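Local coordinates for nucleocapsid (PDB 4AKL), which binds single- and double-stranded RNA, probably packaging the viral genome, and probably also cuts double-stranded DNA without sequence preference, at residues Lys104-Ser109 with Thr306-Tyr311; Ile111-Glu116 with Tyr374-Val379; Tyr311-Lys316 with Ala382-Glu387. All coordinates share one frame; numbering follows the deposited sequence.

Contact 1: residues Lys104-Ser109 with Thr306-Tyr311; sequences KSWDES and TVFSSY
The six-membered part of the Trp106 indole meets the Phe308 ring rim to rim, with neither ring lying over the face of the other. Trp106 CZ2 sits in the plane of the phenyl ring at its edge, and the closest pair is Trp106 CH2 with Phe308 CE2, 3.7 Å apart. The planes stand at 73° with centroids 6.0 Å apart, but this rim contact is not a T-shaped stack. Both rings belong to the buried core of the all-helical head of the nucleocapsid, where the short helix 104-107 is faced by the start of helix 306-316. The two side chains approach from opposite directions, Phe308 swinging its CG anti to the backbone N (chi1 -180°) to reach across. Other rings join: Tyr312 packs edge-to-face with Trp106, the His376 ring meets the indole with planes at about 30°, and Trp133 of helix 120-136 lies edge-to-face with Phe308.

The contact itself is purely apolar, and the polar atoms around it find partners nearby. Trp106 NE1 is hydrogen-bonded to Asn125 OD1, which should limit how far the indole can turn. One residue on, Asp107 OD1 takes both the Lys316 NZ salt bridge and the Tyr312 OH hydrogen bond, tying the same two helices by one salt bridge and one hydrogen bond.

Inside helix 306-316, the carbonyl oxygen of Thr306 serves two donors of one residue. Ser310 N bonds to Thr306 O at 3.0 Å in the helical pattern, while Ser310 OG reaches Thr306 O at 2.9 Å from the opposite face of the carbonyl plane.

Contact 2: residues Ile111-Glu116 with Tyr374-Val379; sequences IELKVE and YMHPAV. Unlike the reference sequence in segment 111-116: Ile111 (reference Thr).
Leu113 lays its CD1 methyl over one face of the His376 imidazole, a CH-pi contact with the carbon 4.1 Å from the ring centroid and 19° off the normal. The methyl is displaced toward the rim, so its nearest ring atom is CG of His376, 3.9 Å from Leu113 CD1. Further back along the same side chain, Leu113 CB touches Val379 CG2 at 3.8 Å, and that methyl also rests against the Leu113 carbonyl oxygen. The other branch of the valine, CG1, lies beside the Lys114 backbone.

A water supplies a polar link between the segments. It donates to Leu113 O and Glu116 O, both at 2.7 Å from its oxygen, and accepts from His376 N at 3.0 Å; three backbone groups thus meet at one oxygen.

What positions the imidazole comes next. With CG anti to the backbone N (chi1 -172°), the ring turns one edge to its own type I turn, residues 376 to 379, and ND1 of His376 accepts from Ala378 N at 3.1 Å, 157° at the hydrogen. Pro377 CD covers the opposite face from Leu113. His376 NE2 bonds to Gln122 O, an arrangement consistent with a neutral ring protonated at NE2. Both ring nitrogens are therefore engaged and both faces packed, which should leave the imidazole little freedom to turn.

Around this pair, helix 120-136 contributes Leu123 and Tyr126 against His376 and Pro377, helix 104-107 sets Trp106 against Leu113, and the loop ahead of helix 385-392 is thereby pinned to the end of helix 110-113.

Contact 3: residues Tyr311-Lys316 with Ala382-Glu387; sequences YYWLYK and AGRISE
Arg384 passes the outer corner of the Trp313 indole, and its aliphatic part does the touching. Its CB lies 4.0 Å from Trp313 CH2, approaching obliquely to the ring. The chain then runs extended from CG to NE, crossing the tryptophan side chain at about a right angle, and CD is 4.1 Å from the same CH2 atom of Trp313. At the tip the guanidinium plane is turned 31° from the indole, and NH1 is hydrogen-bonded to two carbonyls of the preceding loop, His376 O and Val379 O. NH1 thus serves the turn at residues 376 to 379, while CB and CD pass the CH2 corner of the indole.

Trp313 points its own polar edge at the same turn: NE1 bonds to Ala378 O, so the indole and the guanidinium take up carbonyls of one short stretch of chain. The six-membered end of the indole goes the other way, toward helix 385-392. There Glu387 CB meets the ring at its edge, close to its plane, 4.2 Å from Trp313 CZ3, and Arg384 O lies 4.0 Å from the same CZ3 atom.

The rest of the Glu387 side chain leaves the ring. A bend at chi2 (-77°) carries the carboxylate off, its plane 86° from the indole, to Thr306 OG1 and the Lys411 NZ salt bridge; these two partners probably stabilise its negative charge.

What results is the packing of a helix against the start of another in an all-alpha domain, here in the nairovirus nucleocapsid head: one tryptophan of helix 306-316 set with its rim against residues 384 to 387, where the chain enters helix 385-392.

From the N terminus, the chain lays down helices 104-107 and 110-113 in succession. Contact 1 closes the first long loop, bringing helix 306-316 back after 196 residues, mostly helical. Contact 2 opens within that loop and closes beyond it, at the loop 374-379, so the two cross. Contact 3 begins where contact 1 ends, sharing Tyr311, and closes a shorter loop on helix 385-392; it follows contact 1 in series and crosses contact 2. Helix 306-316 thus serves contacts 1 and 3, and Ser309 OG probably bonds Pro377 O of contact 2. Together they join residues 104-116, 306-316 and 374-387 in one helical body.

Contact 1: residues Lys104-Ser109 with Thr306-Tyr311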
loop_
_atom_site.group_PDB
_atom_site.type_symbol
_atom_site.label_atom_id
_atom_site.label_comp_id
_atom_site.label_asym_id
_atom_site.label_seq_id
_atom_site.Cartn_x
_atom_site.Cartn_y
_atom_site.Cartn_z
ATOM N N LYS A 104 5.030 -14.231 9.955
ATOM C CA LYS A 104 5.116 -14.189 11.404
ATOM C C LYS A 104 5.795 -12.902 11.943
ATOM O O LYS A 104 5.509 -12.478 13.055
ATOM C CB LYS A 104 5.817 -15.478 11.955
ATOM C CG LYS A 104 7.278 -15.625 11.610
ATOM C CD LYS A 104 8.064 -16.637 12.535
ATOM C CE LYS A 104 7.871 -18.128 12.154
ATOM N NZ LYS A 104 9.164 -18.936 12.327
ATOM N N SER A 105 6.675 -12.284 11.143
ATOM C CA SER A 105 7.437 -11.112 11.615
ATOM C C SER A 105 6.535 -9.929 12.026
ATOM O O SER A 105 6.848 -9.195 12.984
ATOM C CB SER A 105 8.537 -10.682 10.594
ATOM O OG SER A 105 7.998 -10.197 9.387
ATOM N N TRP A 106 5.419 -9.767 11.307
ATOM C CA TRP A 106 4.394 -8.786 11.641
ATOM C C TRP A 106 3.146 -9.389 12.271
ATOM O O TRP A 106 2.576 -8.790 13.202
ATOM C CB TRP A 106 4.016 -7.927 10.401
ATOM C CG TRP A 106 3.820 -8.616 9.076
ATOM C CD1 TRP A 106 4.790 -9.018 8.203
ATOM C CD2 TRP A 106 2.590 -8.941 8.474
ATOM N NE1 TRP A 106 4.243 -9.591 7.108
ATOM C CE2 TRP A 106 2.884 -9.553 7.235
ATOM C CE3 TRP A 106 1.266 -8.783 8.852
ATOM C CZ2 TRP A 106 1.903 -10.005 6.377
ATOM C CZ3 TRP A 106 0.282 -9.246 8.006
ATOM C CH2 TRP A 106 0.607 -9.835 6.769
ATOM N N ASP A 107 2.695 -10.548 11.790
ATOM C CA ASP A 107 1.463 -11.181 12.298
ATOM C C ASP A 107 1.549 -11.565 13.788
ATOM O O ASP A 107 0.619 -11.286 14.554
ATOM C CB ASP A 107 1.081 -12.400 11.410
ATOM C CG ASP A 107 -0.107 -13.217 11.963
ATOM O OD1 ASP A 107 -1.215 -12.636 12.181
ATOM O OD2 ASP A 107 0.076 -14.475 12.142
ATOM N N GLU A 108 2.642 -12.178 14.197
ATOM C CA GLU A 108 2.836 -12.567 15.605
ATOM C C GLU A 108 3.201 -11.363 16.514
ATOM O O GLU A 108 3.250 -11.477 17.747
ATOM C CB GLU A 108 3.884 -13.701 15.720
ATOM C CG GLU A 108 3.309 -15.047 15.296
ATOM C CD GLU A 108 4.264 -16.237 15.546
ATOM O OE1 GLU A 108 5.427 -16.059 16.003
ATOM O OE2 GLU A 108 3.820 -17.381 15.274
ATOM N N SER A 109 3.445 -10.218 15.893
ATOM C CA SER A 109 3.734 -8.972 16.610
ATOM C C SER A 109 2.590 -7.982 16.477
ATOM O O SER A 109 2.787 -6.838 16.806
ATOM C CB SER A 109 5.026 -8.344 16.068
ATOM O OG SER A 109 6.103 -9.130 16.512
ATOM N N THR A 306 -4.392 -2.831 -0.468
ATOM C CA THR A 306 -5.765 -2.765 -0.025
ATOM C C THR A 306 -6.424 -4.122 0.036
ATOM O O THR A 306 -7.046 -4.463 1.023
ATOM C CB THR A 306 -6.575 -1.772 -0.911
ATOM O OG1 THR A 306 -6.035 -0.469 -0.727
ATOM C CG2 THR A 306 -8.104 -1.721 -0.576
ATOM N N VAL A 307 -6.275 -4.908 -1.000
ATOM C CA VAL A 307 -6.921 -6.165 -0.997
ATOM C C VAL A 307 -6.224 -7.164 -0.041
ATOM O O VAL A 307 -6.899 -7.900 0.677
ATOM C CB VAL A 307 -7.120 -6.710 -2.442
ATOM C CG1 VAL A 307 -5.816 -7.151 -3.056
ATOM C CG2 VAL A 307 -8.146 -7.881 -2.403
ATOM N N PHE A 308 -4.892 -7.146 -0.009
ATOM C CA PHE A 308 -4.150 -8.051 0.864
ATOM C C PHE A 308 -4.464 -7.810 2.323
ATOM O O PHE A 308 -4.781 -8.755 3.086
ATOM C CB PHE A 308 -2.640 -7.948 0.612
ATOM C CG PHE A 308 -1.819 -8.860 1.471
ATOM C CD1 PHE A 308 -1.926 -10.246 1.349
ATOM C CD2 PHE A 308 -0.974 -8.357 2.425
ATOM C CE1 PHE A 308 -1.200 -11.079 2.120
ATOM C CE2 PHE A 308 -0.247 -9.159 3.207
ATOM C CZ PHE A 308 -0.332 -10.543 3.075
ATOM N N SER A 309 -4.340 -6.535 2.724
ATOM C CA SER A 309 -4.598 -6.151 4.080
ATOM C C SER A 309 -6.051 -6.453 4.390
ATOM O O SER A 309 -6.347 -6.947 5.441
ATOM C CB SER A 309 -4.243 -4.665 4.328
ATOM O OG SER A 309 -2.857 -4.446 4.580
ATOM N N SER A 310 -6.964 -6.206 3.465
ATOM C CA SER A 310 -8.341 -6.522 3.766
ATOM C C SER A 310 -8.602 -8.018 4.068
ATOM O O SER A 310 -9.403 -8.333 4.968
ATOM C CB SER A 310 -9.294 -5.958 2.690
ATOM O OG SER A 310 -9.311 -4.491 2.783
ATOM N N TYR A 311 -7.921 -8.910 3.336
ATOM C CA TYR A 311 -8.061 -10.344 3.542
ATOM C C TYR A 311 -7.357 -10.777 4.852
ATOM O O TYR A 311 -7.848 -11.686 5.571
ATOM C CB TYR A 311 -7.552 -11.137 2.320
ATOM C CG TYR A 311 -8.681 -11.505 1.389
ATOM C CD1 TYR A 311 -9.465 -12.595 1.645
ATOM C CD2 TYR A 311 -8.989 -10.733 0.280
ATOM C CE1 TYR A 311 -10.527 -12.943 0.803
ATOM C CE2 TYR A 311 -10.039 -11.061 -0.558
ATOM C CZ TYR A 311 -10.805 -12.162 -0.291
ATOM O OH TYR A 311 -11.844 -12.447 -1.101
#

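Contact 2: residues Ile111-Glu116 with Tyr374-Val379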
loop_
_atom_site.group_PDB
_atom_site.type_symbol
_atom_site.label_atom_id
_atom_site.label_comp_id
_atom_site.label_asym_id
_atom_site.label_seq_id
_atom_site.Cartn_x
_atom_site.Cartn_y
_atom_site.Cartn_z
ATOM N N ILE A 111 0.060 -7.227 18.206
ATOM C CA ILE A 111 -0.247 -6.502 19.422
ATOM C C ILE A 111 0.704 -5.271 19.564
ATOM O O ILE A 111 0.278 -4.177 19.927
ATOM C CB ILE A 111 -0.203 -7.495 20.618
ATOM C CG1 ILE A 111 -1.397 -8.485 20.515
ATOM C CG2 ILE A 111 -0.236 -6.797 21.926
ATOM C CD1 ILE A 111 -1.232 -9.767 21.520
ATOM N N GLU A 112 2.002 -5.472 19.283
ATOM C CA GLU A 112 2.979 -4.403 19.332
ATOM C C GLU A 112 2.776 -3.386 18.235
ATOM O O GLU A 112 3.019 -2.188 18.452
ATOM C CB GLU A 112 4.396 -4.974 19.247
ATOM C CG GLU A 112 5.464 -3.963 19.385
ATOM C CD GLU A 112 6.858 -4.581 19.522
ATOM O OE1 GLU A 112 7.133 -5.656 18.942
ATOM O OE2 GLU A 112 7.657 -3.981 20.198
ATOM N N LEU A 113 2.350 -3.835 17.067
ATOM C CA LEU A 113 2.185 -2.937 15.915
ATOM C C LEU A 113 0.951 -2.018 16.047
ATOM O O LEU A 113 0.845 -0.988 15.389
ATOM C CB LEU A 113 2.201 -3.745 14.573
ATOM C CG LEU A 113 3.521 -4.444 14.132
ATOM C CD1 LEU A 113 3.284 -5.273 12.804
ATOM C CD2 LEU A 113 4.684 -3.473 13.942
ATOM N N LYS A 114 0.030 -2.377 16.931
ATOM C CA LYS A 114 -1.059 -1.496 17.314
ATOM C C LYS A 114 -0.480 -0.267 18.112
ATOM O O LYS A 114 -1.157 0.739 18.237
ATOM C CB LYS A 114 -2.101 -2.238 18.203
ATOM C CG LYS A 114 -3.089 -3.162 17.507
ATOM C CD LYS A 114 -4.001 -3.932 18.538
ATOM C CE LYS A 114 -4.782 -3.028 19.508
ATOM N NZ LYS A 114 -5.982 -3.719 20.097
ATOM N N VAL A 115 0.722 -0.382 18.628
ATOM C CA VAL A 115 1.327 0.615 19.504
ATOM C C VAL A 115 2.548 1.308 18.877
ATOM O O VAL A 115 2.664 2.517 18.961
ATOM C CB VAL A 115 1.750 -0.047 20.839
ATOM C CG1 VAL A 115 2.453 0.920 21.739
ATOM C CG2 VAL A 115 0.485 -0.683 21.586
ATOM N N GLU A 116 3.438 0.519 18.255
ATOM C CA GLU A 116 4.752 1.009 17.806
ATOM C C GLU A 116 4.945 0.988 16.307
ATOM O O GLU A 116 4.309 0.197 15.547
ATOM C CB GLU A 116 5.896 0.168 18.375
ATOM C CG GLU A 116 5.837 -0.251 19.857
ATOM C CD GLU A 116 6.315 0.833 20.837
ATOM O OE1 GLU A 116 6.536 1.994 20.380
ATOM O OE2 GLU A 116 6.460 0.507 22.060
ATOM N N TYR A 374 3.309 6.487 10.196
ATOM C CA TYR A 374 4.256 5.435 10.425
ATOM C C TYR A 374 3.685 4.047 10.658
ATOM O O TYR A 374 4.437 3.069 10.657
ATOM C CB TYR A 374 5.113 5.774 11.624
ATOM C CG TYR A 374 6.014 6.933 11.393
ATOM C CD1 TYR A 374 6.950 6.912 10.354
ATOM C CD2 TYR A 374 5.976 8.048 12.236
ATOM C CE1 TYR A 374 7.817 7.971 10.132
ATOM C CE2 TYR A 374 6.833 9.105 12.030
ATOM C CZ TYR A 374 7.758 9.054 10.963
ATOM O OH TYR A 374 8.604 10.096 10.752
ATOM N N MET A 375 2.392 3.966 10.877
ATOM C CA MET A 375 1.728 2.701 11.180
ATOM C C MET A 375 2.011 1.646 10.146
ATOM O O MET A 375 2.083 1.955 8.952
ATOM C CB MET A 375 0.210 2.921 11.251
ATOM C CG MET A 375 -0.546 1.756 11.794
ATOM S SD MET A 375 -2.309 2.147 12.004
ATOM C CE MET A 375 -2.255 3.111 13.457
ATOM N N HIS A 376 2.168 0.418 10.588
ATOM C CA HIS A 376 2.363 -0.732 9.658
ATOM C C HIS A 376 1.104 -0.929 8.863
ATOM O O HIS A 376 -0.020 -0.795 9.408
ATOM C CB HIS A 376 2.739 -1.976 10.424
ATOM C CG HIS A 376 3.146 -3.149 9.575
ATOM N ND1 HIS A 376 2.238 -3.933 8.912
ATOM C CD2 HIS A 376 4.363 -3.686 9.317
ATOM C CE1 HIS A 376 2.875 -4.895 8.275
ATOM N NE2 HIS A 376 4.167 -4.773 8.509
ATOM N N PRO A 377 1.247 -1.275 7.539
ATOM C CA PRO A 377 0.090 -1.362 6.658
ATOM C C PRO A 377 -0.903 -2.472 6.888
ATOM O O PRO A 377 -1.976 -2.492 6.229
ATOM C CB PRO A 377 0.724 -1.566 5.271
ATOM C CG PRO A 377 2.067 -2.142 5.517
ATOM C CD PRO A 377 2.495 -1.413 6.765
ATOM N N ALA A 378 -0.565 -3.381 7.774
ATOM C CA ALA A 378 -1.427 -4.509 8.134
ATOM C C ALA A 378 -2.221 -4.203 9.397
ATOM O O ALA A 378 -2.925 -5.084 9.867
ATOM C CB ALA A 378 -0.613 -5.745 8.344
ATOM N N VAL A 379 -2.101 -2.980 9.933
ATOM C CA VAL A 379 -2.796 -2.598 11.154
ATOM C C VAL A 379 -4.115 -1.869 10.825
ATOM O O VAL A 379 -4.124 -0.853 10.101
ATOM C CB VAL A 379 -1.913 -1.741 12.069
ATOM C CG1 VAL A 379 -2.672 -1.316 13.396
ATOM C CG2 VAL A 379 -0.611 -2.491 12.386
HETATM O O HOH W 1 2.580 -0.131 13.490
#

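Contact 3: residues Tyr311-Lys316 with Ala382-Glu387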
loop_
_atom_site.group_PDB
_atom_site.type_symbol
_atom_site.label_atom_id
_atom_site.label_comp_id
_atom_site.label_asym_id
_atom_site.label_seq_id
_atom_site.Cartn_x
_atom_site.Cartn_y
_atom_site.Cartn_z
ATOM N N TYR A 311 -7.921 -8.910 3.336
ATOM C CA TYR A 311 -8.061 -10.344 3.542
ATOM C C TYR A 311 -7.357 -10.777 4.852
ATOM O O TYR A 311 -7.848 -11.686 5.571
ATOM C CB TYR A 311 -7.552 -11.137 2.320
ATOM C CG TYR A 311 -8.681 -11.505 1.389
ATOM C CD1 TYR A 311 -9.465 -12.595 1.645
ATOM C CD2 TYR A 311 -8.989 -10.733 0.280
ATOM C CE1 TYR A 311 -10.527 -12.943 0.803
ATOM C CE2 TYR A 311 -10.039 -11.061 -0.558
ATOM C CZ TYR A 311 -10.805 -12.162 -0.291
ATOM O OH TYR A 311 -11.844 -12.447 -1.101
ATOM N N TYR A 312 -6.240 -10.128 5.172
ATOM C CA TYR A 312 -5.568 -10.375 6.415
ATOM C C TYR A 312 -6.523 -10.089 7.601
ATOM O O TYR A 312 -6.557 -10.848 8.583
ATOM C CB TYR A 312 -4.318 -9.527 6.513
ATOM C CG TYR A 312 -3.633 -9.651 7.822
ATOM C CD1 TYR A 312 -3.100 -10.869 8.230
ATOM C CD2 TYR A 312 -3.511 -8.557 8.675
ATOM C CE1 TYR A 312 -2.455 -11.006 9.468
ATOM C CE2 TYR A 312 -2.858 -8.688 9.943
ATOM C CZ TYR A 312 -2.339 -9.896 10.321
ATOM O OH TYR A 312 -1.709 -10.036 11.554
ATOM N N TRP A 313 -7.305 -9.006 7.503
ATOM C CA TRP A 313 -8.201 -8.626 8.600
ATOM C C TRP A 313 -9.340 -9.605 8.710
ATOM O O TRP A 313 -9.731 -9.956 9.824
ATOM C CB TRP A 313 -8.685 -7.160 8.478
ATOM C CG TRP A 313 -7.530 -6.169 8.613
ATOM C CD1 TRP A 313 -6.435 -6.279 9.465
ATOM C CD2 TRP A 313 -7.333 -4.982 7.870
ATOM N NE1 TRP A 313 -5.598 -5.213 9.303
ATOM C CE2 TRP A 313 -6.124 -4.395 8.324
ATOM C CE3 TRP A 313 -8.070 -4.336 6.874
ATOM C CZ2 TRP A 313 -5.644 -3.219 7.821
ATOM C CZ3 TRP A 313 -7.590 -3.170 6.366
ATOM C CH2 TRP A 313 -6.381 -2.611 6.836
ATOM N N LEU A 314 -9.865 -10.052 7.578
ATOM C CA LEU A 314 -10.823 -11.140 7.607
ATOM C C LEU A 314 -10.253 -12.368 8.313
ATOM O O LEU A 314 -10.887 -12.919 9.222
ATOM C CB LEU A 314 -11.215 -11.551 6.226
ATOM C CG LEU A 314 -11.986 -10.642 5.315
ATOM C CD1 LEU A 314 -12.319 -11.464 4.048
ATOM C CD2 LEU A 314 -13.267 -10.076 5.992
ATOM N N TYR A 315 -9.047 -12.770 7.924
ATOM C CA TYR A 315 -8.387 -13.907 8.563
ATOM C C TYR A 315 -8.261 -13.674 10.078
ATOM O O TYR A 315 -8.724 -14.495 10.859
ATOM C CB TYR A 315 -7.056 -14.207 7.863
ATOM C CG TYR A 315 -6.115 -14.967 8.670
ATOM C CD1 TYR A 315 -6.230 -16.367 8.797
ATOM C CD2 TYR A 315 -5.095 -14.336 9.318
ATOM C CE1 TYR A 315 -5.291 -17.093 9.580
ATOM C CE2 TYR A 315 -4.176 -15.058 10.101
ATOM C CZ TYR A 315 -4.287 -16.423 10.219
ATOM O OH TYR A 315 -3.354 -17.103 11.004
ATOM N N LYS A 316 -7.692 -12.542 10.488
ATOM C CA LYS A 316 -7.533 -12.254 11.901
ATOM C C LYS A 316 -8.827 -12.193 12.690
ATOM O O LYS A 316 -8.808 -12.530 13.833
ATOM C CB LYS A 316 -6.797 -10.936 12.132
ATOM C CG LYS A 316 -5.380 -10.972 11.743
ATOM C CD LYS A 316 -4.518 -12.024 12.565
ATOM C CE LYS A 316 -4.010 -11.404 13.861
ATOM N NZ LYS A 316 -2.898 -12.215 14.420
ATOM N N ALA A 382 -10.239 2.611 12.388
ATOM C CA ALA A 382 -11.593 2.979 11.980
ATOM C C ALA A 382 -11.547 3.517 10.541
ATOM O O ALA A 382 -12.341 3.114 9.731
ATOM C CB ALA A 382 -12.251 4.031 12.984
ATOM N N GLY A 383 -10.581 4.385 10.223
ATOM C CA GLY A 383 -10.461 4.918 8.895
ATOM C C GLY A 383 -10.082 3.861 7.847
ATOM O O GLY A 383 -10.438 4.016 6.693
ATOM N N ARG A 384 -9.399 2.781 8.234
ATOM C CA ARG A 384 -9.080 1.663 7.289
ATOM C C ARG A 384 -10.223 0.717 7.019
ATOM O O ARG A 384 -10.139 -0.088 6.117
ATOM C CB ARG A 384 -7.829 0.952 7.765
ATOM C CG ARG A 384 -6.582 1.791 7.381
ATOM C CD ARG A 384 -5.324 1.234 7.976
ATOM N NE ARG A 384 -4.153 1.857 7.382
ATOM C CZ ARG A 384 -2.904 1.559 7.656
ATOM N NH1 ARG A 384 -2.589 0.597 8.547
ATOM N NH2 ARG A 384 -1.950 2.242 7.026
ATOM N N ILE A 385 -11.346 0.846 7.743
ATOM C CA ILE A 385 -12.518 0.043 7.462
ATOM C C ILE A 385 -12.967 0.273 5.980
ATOM O O ILE A 385 -13.453 -0.674 5.306
ATOM C CB ILE A 385 -13.644 0.268 8.527
ATOM C CG1 ILE A 385 -13.333 -0.538 9.828
ATOM C CG2 ILE A 385 -14.999 -0.173 8.016
ATOM C CD1 ILE A 385 -13.554 -2.107 9.781
ATOM N N SER A 386 -12.749 1.486 5.485
ATOM C CA SER A 386 -13.015 1.824 4.093
ATOM C C SER A 386 -12.213 0.958 3.056
ATOM O O SER A 386 -12.698 0.740 1.972
ATOM C CB SER A 386 -12.786 3.332 3.823
ATOM O OG SER A 386 -11.437 3.716 4.053
ATOM N N GLU A 387 -11.022 0.451 3.431
ATOM C CA GLU A 387 -10.219 -0.448 2.580
ATOM C C GLU A 387 -10.991 -1.742 2.401
ATOM O O GLU A 387 -11.160 -2.215 1.296
ATOM C CB GLU A 387 -8.853 -0.771 3.207
ATOM C CG GLU A 387 -7.948 0.425 3.514
ATOM C CD GLU A 387 -7.290 0.965 2.294
ATOM O OE1 GLU A 387 -6.809 0.167 1.523
ATOM O OE2 GLU A 387 -7.227 2.185 2.109
#